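PDB 3D7R: esterase from Staphylococcus aureus subsp. aureus USA300_TCH1516, which is a putative esterase with the alpha/beta-hydrolase fold, probably hydrolysing ester bonds of substrates that remain to be identified. Local coordinates for residues L81-F89 and E129-K137; S112-D120 and H297-R305. All coordinates share one frame; numbering follows the deposited sequence.

The two contacts sit next to each other in the alpha/beta-hydrolase fold, with centres about 18 Å apart. Interaction 1 pairs strands 84-90 and 129-133 near one side of the mixed eight-stranded sheet. Interaction 2 packs the start of helix 113-126 against the loop between strand 287-292, outermost on the far side, and helix 305-318. The segments alternate along the chain, 81-89, 112-120, 129-137 and 297-305, and helix 113-126 leads into strand 129-133. Trp116 and Leu119 pack on Phe87, Phe89, Val130 and Leu132 of the strand pair, whereas Phe114 and Leu118 serve the loop. One helix thus joins strands near one edge of the sheet to the loop following its last strand.

Interaction 1 of 2, residues L81-F89 and E129-K137; sequences LDDMQVFRF and EVVLPIYPK
Phe87 and Phe89 are both met at the ring edge: Ile134 CG1 lies in plane 3.8 Å from Phe87 CE2, and Val130 O lies 3.5 Å from Phe89 CD2. Trp116 of helix 113-126 meets both rings, edge-to-face with Phe87. Lys137 NZ lies over one face of the Tyr135 ring, which also stacks with His103. The guanidinium of Arg88 is approached at its edge: NH1 donates at 2.9 Å to Glu129 OE1 in a salt bridge, on the syn side but tilted 30° out of the carboxylate plane, the two planes 84° apart; Glu160 takes NH2, Lys98 shares OE1 and Asn90 binds OE2. Arg88 NE is buried without a polar partner. Further along the same face of the strand pair, Val86 CG1 and Val131 CG1 press together at 3.4 Å. At the other end, selenomethionine Met84 bends at chi3 (66°), bringing CE alongside Pro133 CB at 4.1 Å. The backbones exchange paired bonds at Phe87-Leu132 and Phe89-Val130; Ile134 N bonds Gln85 O, and a water links Gln85 N to Ile134 O. Strand 84-90 thus runs antiparallel to 129-133, as it also does to 75-81 on its other side: the reversed second strand characteristic of the alpha/beta-hydrolase sheet.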
loop_
_atom_site.group_PDB
_atom_site.type_symbol
_atom_site.label_atom_id
_atom_site.label_comp_id
_atom_site.label_asym_id
_atom_site.label_seq_id
_atom_site.Cartn_x
_atom_site.Cartn_y
_atom_site.Cartn_z
ATOM N N LEU A 81 3.301 -7.955 -17.857
ATOM C CA LEU A 81 4.733 -8.139 -17.725
ATOM C C LEU A 81 4.920 -9.561 -17.248
ATOM O O LEU A 81 4.539 -9.901 -16.118
ATOM C CB LEU A 81 5.312 -7.126 -16.729
ATOM C CG LEU A 81 6.836 -7.028 -16.583
ATOM C CD1 LEU A 81 7.515 -6.621 -17.897
ATOM C CD2 LEU A 81 7.200 -6.051 -15.467
ATOM N N ASP A 82 5.444 -10.414 -18.129
ATOM C CA ASP A 82 5.622 -11.829 -17.812
ATOM C C ASP A 82 4.314 -12.464 -17.321
ATOM O O ASP A 82 4.308 -13.133 -16.288
ATOM C CB ASP A 82 6.688 -11.988 -16.716
ATOM C CG ASP A 82 8.037 -11.385 -17.102
ATOM O OD1 ASP A 82 8.355 -11.378 -18.309
ATOM O OD2 ASP A 82 8.783 -10.933 -16.199
ATOM N N ASP A 83 3.212 -12.233 -18.031
ATOM C CA ASP A 83 1.900 -12.772 -17.622
ATOM C C ASP A 83 1.226 -12.116 -16.410
ATOM O O ASP A 83 0.077 -12.432 -16.132
ATOM C CB ASP A 83 1.958 -14.281 -17.369
ATOM C CG ASP A 83 1.838 -15.093 -18.638
ATOM O OD1 ASP A 83 2.641 -16.035 -18.792
ATOM O OD2 ASP A 83 0.937 -14.813 -19.466
HETATM N N MSE A 84 1.922 -11.237 -15.688
HETATM C CA MSE A 84 1.272 -10.420 -14.643
HETATM C C MSE A 84 0.556 -9.236 -15.293
HETATM O O MSE A 84 1.148 -8.545 -16.115
HETATM C CB MSE A 84 2.316 -9.883 -13.657
HETATM C CG MSE A 84 1.761 -8.867 -12.643
HETATM SE SE MSE A 84 3.015 -8.337 -11.234
HETATM C CE MSE A 84 4.347 -7.383 -12.287
ATOM N N GLN A 85 -0.696 -8.981 -14.913
ATOM C CA GLN A 85 -1.412 -7.781 -15.355
ATOM C C GLN A 85 -0.783 -6.524 -14.753
ATOM O O GLN A 85 -0.569 -6.464 -13.542
ATOM C CB GLN A 85 -2.863 -7.824 -14.907
ATOM C CG GLN A 85 -3.724 -8.838 -15.646
ATOM C CD GLN A 85 -5.119 -8.796 -15.123
ATOM O OE1 GLN A 85 -5.420 -9.389 -14.094
ATOM N NE2 GLN A 85 -5.974 -8.030 -15.785
ATOM N N VAL A 86 -0.516 -5.530 -15.598
ATOM C CA VAL A 86 -0.097 -4.200 -15.136
ATOM C C VAL A 86 -0.984 -3.151 -15.814
ATOM O O VAL A 86 -1.029 -3.065 -17.042
ATOM C CB VAL A 86 1.395 -3.884 -15.414
ATOM C CG1 VAL A 86 1.755 -2.489 -14.858
ATOM C CG2 VAL A 86 2.326 -4.930 -14.779
ATOM N N PHE A 87 -1.703 -2.372 -15.018
ATOM C CA PHE A 87 -2.481 -1.251 -15.555
ATOM C C PHE A 87 -1.679 0.037 -15.423
ATOM O O PHE A 87 -0.996 0.237 -14.423
ATOM C CB PHE A 87 -3.809 -1.124 -14.799
ATOM C CG PHE A 87 -4.690 -2.323 -14.964
ATOM C CD1 PHE A 87 -5.581 -2.394 -16.038
ATOM C CD2 PHE A 87 -4.609 -3.399 -14.063
ATOM C CE1 PHE A 87 -6.392 -3.537 -16.222
ATOM C CE2 PHE A 87 -5.425 -4.526 -14.227
ATOM C CZ PHE A 87 -6.303 -4.601 -15.308
ATOM N N ARG A 88 -1.753 0.910 -16.428
ATOM C CA ARG A 88 -1.157 2.234 -16.301
ATOM C C ARG A 88 -2.221 3.284 -16.542
ATOM O O ARG A 88 -3.024 3.157 -17.468
ATOM C CB ARG A 88 -0.015 2.397 -17.294
ATOM C CG ARG A 88 1.142 1.420 -17.043
ATOM C CD ARG A 88 2.436 1.982 -17.607
ATOM N NE ARG A 88 3.493 0.978 -17.722
ATOM C CZ ARG A 88 4.738 1.262 -18.081
ATOM N NH1 ARG A 88 5.078 2.519 -18.327
ATOM N NH2 ARG A 88 5.638 0.286 -18.192
ATOM N N PHE A 89 -2.229 4.303 -15.692
ATOM C CA PHE A 89 -3.110 5.437 -15.843
ATOM C C PHE A 89 -2.244 6.637 -16.191
ATOM O O PHE A 89 -1.232 6.893 -15.521
ATOM C CB PHE A 89 -3.821 5.795 -14.532
ATOM C CG PHE A 89 -4.608 4.665 -13.902
ATOM C CD1 PHE A 89 -5.998 4.710 -13.869
ATOM C CD2 PHE A 89 -3.949 3.593 -13.293
ATOM C CE1 PHE A 89 -6.733 3.678 -13.273
ATOM C CE2 PHE A 89 -4.652 2.568 -12.685
ATOM C CZ PHE A 89 -6.062 2.610 -12.672
ATOM N N GLU A 129 2.347 9.214 -14.367
ATOM C CA GLU A 129 1.711 7.986 -14.801
ATOM C C GLU A 129 1.684 7.007 -13.628
ATOM O O GLU A 129 2.740 6.648 -13.079
ATOM C CB GLU A 129 2.474 7.368 -15.966
ATOM C CG GLU A 129 1.925 6.035 -16.394
ATOM C CD GLU A 129 2.549 5.560 -17.686
ATOM O OE1 GLU A 129 3.670 5.001 -17.632
ATOM O OE2 GLU A 129 1.894 5.729 -18.742
ATOM N N VAL A 130 0.485 6.571 -13.251
ATOM C CA VAL A 130 0.344 5.650 -12.113
ATOM C C VAL A 130 0.343 4.216 -12.630
ATOM O O VAL A 130 -0.430 3.875 -13.542
ATOM C CB VAL A 130 -0.924 5.940 -11.306
ATOM C CG1 VAL A 130 -1.161 4.848 -10.210
ATOM C CG2 VAL A 130 -0.833 7.332 -10.679
ATOM N N VAL A 131 1.214 3.395 -12.058
ATOM C CA VAL A 131 1.393 2.014 -12.525
ATOM C C VAL A 131 0.905 1.047 -11.442
ATOM O O VAL A 131 1.410 1.046 -10.302
ATOM C CB VAL A 131 2.870 1.725 -12.906
ATOM C CG1 VAL A 131 3.029 0.286 -13.436
ATOM C CG2 VAL A 131 3.372 2.742 -13.972
ATOM N N LEU A 132 -0.082 0.243 -11.821
ATOM C CA LEU A 132 -0.774 -0.677 -10.913
ATOM C C LEU A 132 -0.513 -2.136 -11.313
ATOM O O LEU A 132 -1.251 -2.696 -12.115
ATOM C CB LEU A 132 -2.290 -0.383 -10.929
ATOM C CG LEU A 132 -3.241 -1.273 -10.101
ATOM C CD1 LEU A 132 -2.895 -1.221 -8.613
ATOM C CD2 LEU A 132 -4.720 -0.923 -10.356
ATOM N N PRO A 133 0.553 -2.755 -10.756
ATOM C CA PRO A 133 0.780 -4.207 -10.923
ATOM C C PRO A 133 -0.164 -5.081 -10.079
ATOM O O PRO A 133 -0.350 -4.829 -8.886
ATOM C CB PRO A 133 2.219 -4.386 -10.465
ATOM C CG PRO A 133 2.429 -3.275 -9.424
ATOM C CD PRO A 133 1.604 -2.107 -9.953
ATOM N N ILE A 134 -0.778 -6.087 -10.705
ATOM C CA ILE A 134 -1.600 -7.040 -9.961
ATOM C C ILE A 134 -0.652 -8.173 -9.518
ATOM O O ILE A 134 -0.549 -9.198 -10.177
ATOM C CB ILE A 134 -2.801 -7.547 -10.805
ATOM C CG1 ILE A 134 -3.589 -6.373 -11.415
ATOM C CG2 ILE A 134 -3.721 -8.445 -9.978
ATOM C CD1 ILE A 134 -4.056 -5.274 -10.407
ATOM N N TYR A 135 0.076 -7.925 -8.423
ATOM C CA TYR A 135 1.181 -8.776 -7.958
ATOM C C TYR A 135 0.621 -10.060 -7.347
ATOM O O TYR A 135 -0.545 -10.089 -6.934
ATOM C CB TYR A 135 2.047 -8.000 -6.943
ATOM C CG TYR A 135 1.240 -7.411 -5.794
ATOM C CD1 TYR A 135 0.846 -8.209 -4.707
ATOM C CD2 TYR A 135 0.853 -6.064 -5.798
ATOM C CE1 TYR A 135 0.101 -7.681 -3.672
ATOM C CE2 TYR A 135 0.091 -5.525 -4.754
ATOM C CZ TYR A 135 -0.287 -6.349 -3.705
ATOM O OH TYR A 135 -1.029 -5.849 -2.653
ATOM N N PRO A 136 1.417 -11.151 -7.340
ATOM C CA PRO A 136 0.930 -12.430 -6.796
ATOM C C PRO A 136 0.358 -12.325 -5.380
ATOM O O PRO A 136 0.922 -11.644 -4.504
ATOM C CB PRO A 136 2.191 -13.305 -6.785
ATOM C CG PRO A 136 2.995 -12.790 -7.970
ATOM C CD PRO A 136 2.783 -11.279 -7.895
ATOM N N LYS A 137 -0.763 -13.010 -5.178
ATOM C CA LYS A 137 -1.500 -12.985 -3.929
ATOM C C LYS A 137 -1.532 -14.331 -3.253
ATOM O O LYS A 137 -1.536 -15.395 -3.914
ATOM C CB LYS A 137 -2.961 -12.569 -4.168
ATOM C CG LYS A 137 -3.181 -11.236 -4.866
ATOM C CD LYS A 137 -2.452 -10.112 -4.155
ATOM C CE LYS A 137 -2.940 -8.731 -4.622
ATOM N NZ LYS A 137 -2.610 -8.452 -6.109
HETATM O O HOH W 1 -1.349 -10.364 -12.443
#

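Interaction 2 of 2, residues S112-D120 and H297-R305; sequences SPFHWRLLD and HDFPIYPIR. With DMS (dimethyl sulfoxide), chain I.
Apolar contacts dominate where Phe114 and Leu118 of the helix meet Ile301 of the loop. Phe114 CB faces Ile301 CB at 4.1 Å, and Phe114 CD2 comes obliquely within 3.2 Å of Ile301 O. The ring reaches on to Tyr302, whose CD1 lies at its edge, and to CD of Pro303. One turn further along, Leu118 CD2 packs on Ile301 CG2 at 3.9 Å, and Leu118 CD1 approaches Pro300. With its CG1 between backbone N and carbonyl carbon (chi1 66°), Ile301 turns CG2 to Leu118 while CD1 extends to the dimethyl sulfoxide. Arg117 lies across Pro303 at about a right angle, NH1 3.7 Å from CB.

Polar links are indirect. A water donates to Phe114 O and appears to bridge to Ile301 O, though that distance is too short to be trusted. His115 NE2 stays 4.2 Å from Asp298 OD2; its hydrogen-bond partner is Asp171. Ser112 and His115 form a capping box: Ser112 OG accepts from Phe114 N, while His115 ND1 receives Ser112 N in its ring plane. The loop held against this helix carries His297, which bonds Glu267, consistent with the histidine-acid pair of the fold.

Dimethyl sulfoxide, probably from the crystallisation liquor, touches both segments. Ser112 OG donates to its oxygen, at a doubtful 2.5 Å. Its C2 methyl sits over the centre of the Phe114 ring, and C1 abuts Tyr302 CE1.

The chemistry is thus apolar packing, with polar atoms served by a water or by partners beyond the two segments.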
loop_
_atom_site.group_PDB
_atom_site.type_symbol
_atom_site.label_atom_id
_atom_site.label_comp_id
_atom_site.label_asym_id
_atom_site.label_seq_id
_atom_site.Cartn_x
_atom_site.Cartn_y
_atom_site.Cartn_z
ATOM N N SER A 112 -9.647 -2.867 -4.844
ATOM C CA SER A 112 -11.017 -2.428 -4.648
ATOM C C SER A 112 -11.417 -1.539 -5.808
ATOM O O SER A 112 -10.558 -0.903 -6.395
ATOM C CB SER A 112 -11.053 -1.599 -3.361
ATOM O OG SER A 112 -12.302 -0.992 -3.214
ATOM N N PRO A 113 -12.726 -1.456 -6.125
ATOM C CA PRO A 113 -13.167 -0.438 -7.081
ATOM C C PRO A 113 -12.822 0.979 -6.610
ATOM O O PRO A 113 -12.641 1.873 -7.449
ATOM C CB PRO A 113 -14.692 -0.631 -7.134
ATOM C CG PRO A 113 -15.028 -1.419 -5.919
ATOM C CD PRO A 113 -13.850 -2.279 -5.639
ATOM N N PHE A 114 -12.724 1.172 -5.290
ATOM C CA PHE A 114 -12.318 2.443 -4.689
ATOM C C PHE A 114 -10.821 2.706 -4.886
ATOM O O PHE A 114 -10.381 3.869 -4.863
ATOM C CB PHE A 114 -12.643 2.462 -3.179
ATOM C CG PHE A 114 -14.096 2.736 -2.854
ATOM C CD1 PHE A 114 -15.117 2.457 -3.769
ATOM C CD2 PHE A 114 -14.449 3.274 -1.627
ATOM C CE1 PHE A 114 -16.472 2.726 -3.460
ATOM C CE2 PHE A 114 -15.798 3.525 -1.307
ATOM C CZ PHE A 114 -16.802 3.254 -2.232
ATOM N N HIS A 115 -10.032 1.639 -5.044
ATOM C CA HIS A 115 -8.625 1.793 -5.421
ATOM C C HIS A 115 -8.537 2.337 -6.842
ATOM O O HIS A 115 -7.725 3.206 -7.123
ATOM C CB HIS A 115 -7.854 0.469 -5.351
ATOM C CG HIS A 115 -7.387 0.085 -3.976
ATOM N ND1 HIS A 115 -7.681 -1.137 -3.406
ATOM C CD2 HIS A 115 -6.612 0.739 -3.078
ATOM C CE1 HIS A 115 -7.136 -1.206 -2.203
ATOM N NE2 HIS A 115 -6.473 -0.082 -1.984
ATOM N N TRP A 116 -9.366 1.813 -7.743
ATOM C CA TRP A 116 -9.391 2.321 -9.111
ATOM C C TRP A 116 -9.659 3.816 -9.104
ATOM O O TRP A 116 -8.974 4.601 -9.772
ATOM C CB TRP A 116 -10.449 1.573 -9.923
ATOM C CG TRP A 116 -9.903 0.265 -10.404
ATOM C CD1 TRP A 116 -9.764 -0.901 -9.684
ATOM C CD2 TRP A 116 -9.361 0.005 -11.697
ATOM N NE1 TRP A 116 -9.195 -1.871 -10.478
ATOM C CE2 TRP A 116 -8.922 -1.337 -11.709
ATOM C CE3 TRP A 116 -9.212 0.771 -12.849
ATOM C CZ2 TRP A 116 -8.352 -1.924 -12.837
ATOM C CZ3 TRP A 116 -8.622 0.192 -13.961
ATOM C CH2 TRP A 116 -8.204 -1.143 -13.948
ATOM N N ARG A 117 -10.633 4.205 -8.295
ATOM C CA ARG A 117 -11.056 5.596 -8.236
ATOM C C ARG A 117 -9.971 6.496 -7.620
ATOM O O ARG A 117 -9.707 7.587 -8.129
ATOM C CB ARG A 117 -12.368 5.672 -7.474
ATOM C CG ARG A 117 -12.965 7.027 -7.418
ATOM C CD ARG A 117 -14.381 6.909 -6.941
ATOM N NE ARG A 117 -14.916 8.240 -6.835
ATOM C CZ ARG A 117 -16.001 8.562 -6.147
ATOM N NH1 ARG A 117 -16.681 7.614 -5.488
ATOM N NH2 ARG A 117 -16.383 9.837 -6.121
ATOM N N LEU A 118 -9.334 6.026 -6.546
ATOM C CA LEU A 118 -8.241 6.763 -5.910
ATOM C C LEU A 118 -7.076 6.997 -6.881
ATOM O O LEU A 118 -6.539 8.091 -6.960
ATOM C CB LEU A 118 -7.735 6.012 -4.663
ATOM C CG LEU A 118 -6.469 6.547 -3.957
ATOM C CD1 LEU A 118 -6.629 8.031 -3.512
ATOM C CD2 LEU A 118 -6.066 5.662 -2.754
ATOM N N LEU A 119 -6.671 5.940 -7.583
ATOM C CA LEU A 119 -5.558 6.023 -8.528
ATOM C C LEU A 119 -5.847 6.986 -9.684
ATOM O O LEU A 119 -4.980 7.755 -10.108
ATOM C CB LEU A 119 -5.190 4.622 -9.021
ATOM C CG LEU A 119 -4.138 3.912 -8.133
ATOM C CD1 LEU A 119 -4.531 3.849 -6.660
ATOM C CD2 LEU A 119 -3.875 2.520 -8.659
ATOM N N ASP A 120 -7.070 6.937 -10.189
ATOM C CA ASP A 120 -7.516 7.897 -11.191
ATOM C C ASP A 120 -7.320 9.332 -10.697
ATOM O O ASP A 120 -6.678 10.136 -11.380
ATOM C CB ASP A 120 -8.978 7.634 -11.563
ATOM C CG ASP A 120 -9.401 8.373 -12.807
ATOM O OD1 ASP A 120 -8.621 8.418 -13.776
ATOM O OD2 ASP A 120 -10.519 8.908 -12.824
ATOM N N HIS A 297 -8.805 3.673 8.926
ATOM C CA HIS A 297 -7.801 2.967 8.123
ATOM C C HIS A 297 -8.032 3.185 6.633
ATOM O O HIS A 297 -9.143 2.974 6.147
ATOM C CB HIS A 297 -7.829 1.464 8.410
ATOM C CG HIS A 297 -6.810 0.694 7.622
ATOM N ND1 HIS A 297 -5.453 0.873 7.792
ATOM C CD2 HIS A 297 -6.949 -0.234 6.643
ATOM C CE1 HIS A 297 -4.798 0.079 6.960
ATOM N NE2 HIS A 297 -5.683 -0.601 6.250
ATOM N N ASP A 298 -6.993 3.635 5.923
ATOM C CA ASP A 298 -7.019 3.676 4.457
ATOM C C ASP A 298 -7.989 4.751 3.999
ATOM O O ASP A 298 -8.563 4.659 2.887
ATOM C CB ASP A 298 -7.478 2.309 3.920
ATOM C CG ASP A 298 -6.789 1.894 2.610
ATOM O OD1 ASP A 298 -5.727 2.433 2.264
ATOM O OD2 ASP A 298 -7.323 0.980 1.938
ATOM N N PHE A 299 -8.165 5.785 4.828
ATOM C CA PHE A 299 -9.252 6.754 4.600
ATOM C C PHE A 299 -9.320 7.380 3.190
ATOM O O PHE A 299 -10.419 7.620 2.723
ATOM C CB PHE A 299 -9.320 7.827 5.699
ATOM C CG PHE A 299 -8.267 8.893 5.588
ATOM C CD1 PHE A 299 -8.480 10.025 4.787
ATOM C CD2 PHE A 299 -7.075 8.781 6.301
ATOM C CE1 PHE A 299 -7.500 11.033 4.677
ATOM C CE2 PHE A 299 -6.079 9.769 6.204
ATOM C CZ PHE A 299 -6.289 10.898 5.391
ATOM N N PRO A 300 -8.166 7.645 2.524
ATOM C CA PRO A 300 -8.220 8.285 1.206
ATOM C C PRO A 300 -8.983 7.520 0.111
ATOM O O PRO A 300 -9.250 8.101 -0.942
ATOM C CB PRO A 300 -6.738 8.425 0.824
ATOM C CG PRO A 300 -6.032 8.527 2.183
ATOM C CD PRO A 300 -6.760 7.426 2.934
ATOM N N ILE A 301 -9.307 6.238 0.338
ATOM C CA ILE A 301 -10.108 5.468 -0.638
ATOM C C ILE A 301 -11.572 5.873 -0.614
ATOM O O ILE A 301 -12.326 5.614 -1.573
ATOM C CB ILE A 301 -9.987 3.933 -0.431
ATOM C CG1 ILE A 301 -10.612 3.509 0.913
ATOM C CG2 ILE A 301 -8.525 3.498 -0.547
ATOM C CD1 ILE A 301 -10.964 2.011 1.017
ATOM N N TYR A 302 -11.987 6.502 0.486
ATOM C CA TYR A 302 -13.358 6.962 0.629
ATOM C C TYR A 302 -13.605 8.321 -0.040
ATOM O O TYR A 302 -12.739 9.212 0.001
ATOM C CB TYR A 302 -13.766 6.999 2.115
ATOM C CG TYR A 302 -13.721 5.624 2.773
ATOM C CD1 TYR A 302 -14.729 4.691 2.548
ATOM C CD2 TYR A 302 -12.641 5.249 3.597
ATOM C CE1 TYR A 302 -14.697 3.414 3.150
ATOM C CE2 TYR A 302 -12.593 3.969 4.195
ATOM C CZ TYR A 302 -13.624 3.057 3.969
ATOM O OH TYR A 302 -13.582 1.798 4.560
ATOM N N PRO A 303 -14.792 8.491 -0.654
ATOM C CA PRO A 303 -15.160 9.755 -1.305
ATOM C C PRO A 303 -15.596 10.841 -0.303
ATOM O O PRO A 303 -16.767 11.222 -0.237
ATOM C CB PRO A 303 -16.299 9.335 -2.250
ATOM C CG PRO A 303 -16.966 8.213 -1.530
ATOM C CD PRO A 303 -15.858 7.475 -0.787
ATOM N N ILE A 304 -14.629 11.322 0.478
ATOM C CA ILE A 304 -14.855 12.300 1.535
ATOM C C ILE A 304 -13.839 13.443 1.403
ATOM O O ILE A 304 -12.784 13.279 0.800
ATOM C CB ILE A 304 -14.761 11.656 2.946
ATOM C CG1 ILE A 304 -13.407 10.934 3.114
ATOM C CG2 ILE A 304 -15.959 10.687 3.160
ATOM C CD1 ILE A 304 -13.086 10.472 4.518
ATOM N N ARG A 305 -14.150 14.597 1.978
ATOM C CA ARG A 305 -13.299 15.766 1.765
ATOM C C ARG A 305 -11.862 15.554 2.217
ATOM O O ARG A 305 -10.958 16.046 1.562
ATOM C CB ARG A 305 -13.904 17.044 2.358
ATOM C CG ARG A 305 -15.254 17.371 1.724
ATOM C CD ARG A 305 -15.509 18.866 1.542
ATOM N NE ARG A 305 -16.933 19.167 1.310
ATOM C CZ ARG A 305 -17.635 18.801 0.234
ATOM N NH1 ARG A 305 -18.919 19.154 0.127
ATOM N NH2 ARG A 305 -17.063 18.093 -0.742
HETATM S S DMS I . -14.421 -0.608 0.002
HETATM O O DMS I . -12.806 -0.600 -0.746
HETATM C C1 DMS I . -14.537 0.859 1.064
HETATM C C2 DMS I . -15.671 -0.159 -1.236
HETATM O O HOH W 2 -12.174 6.002 -4.067
#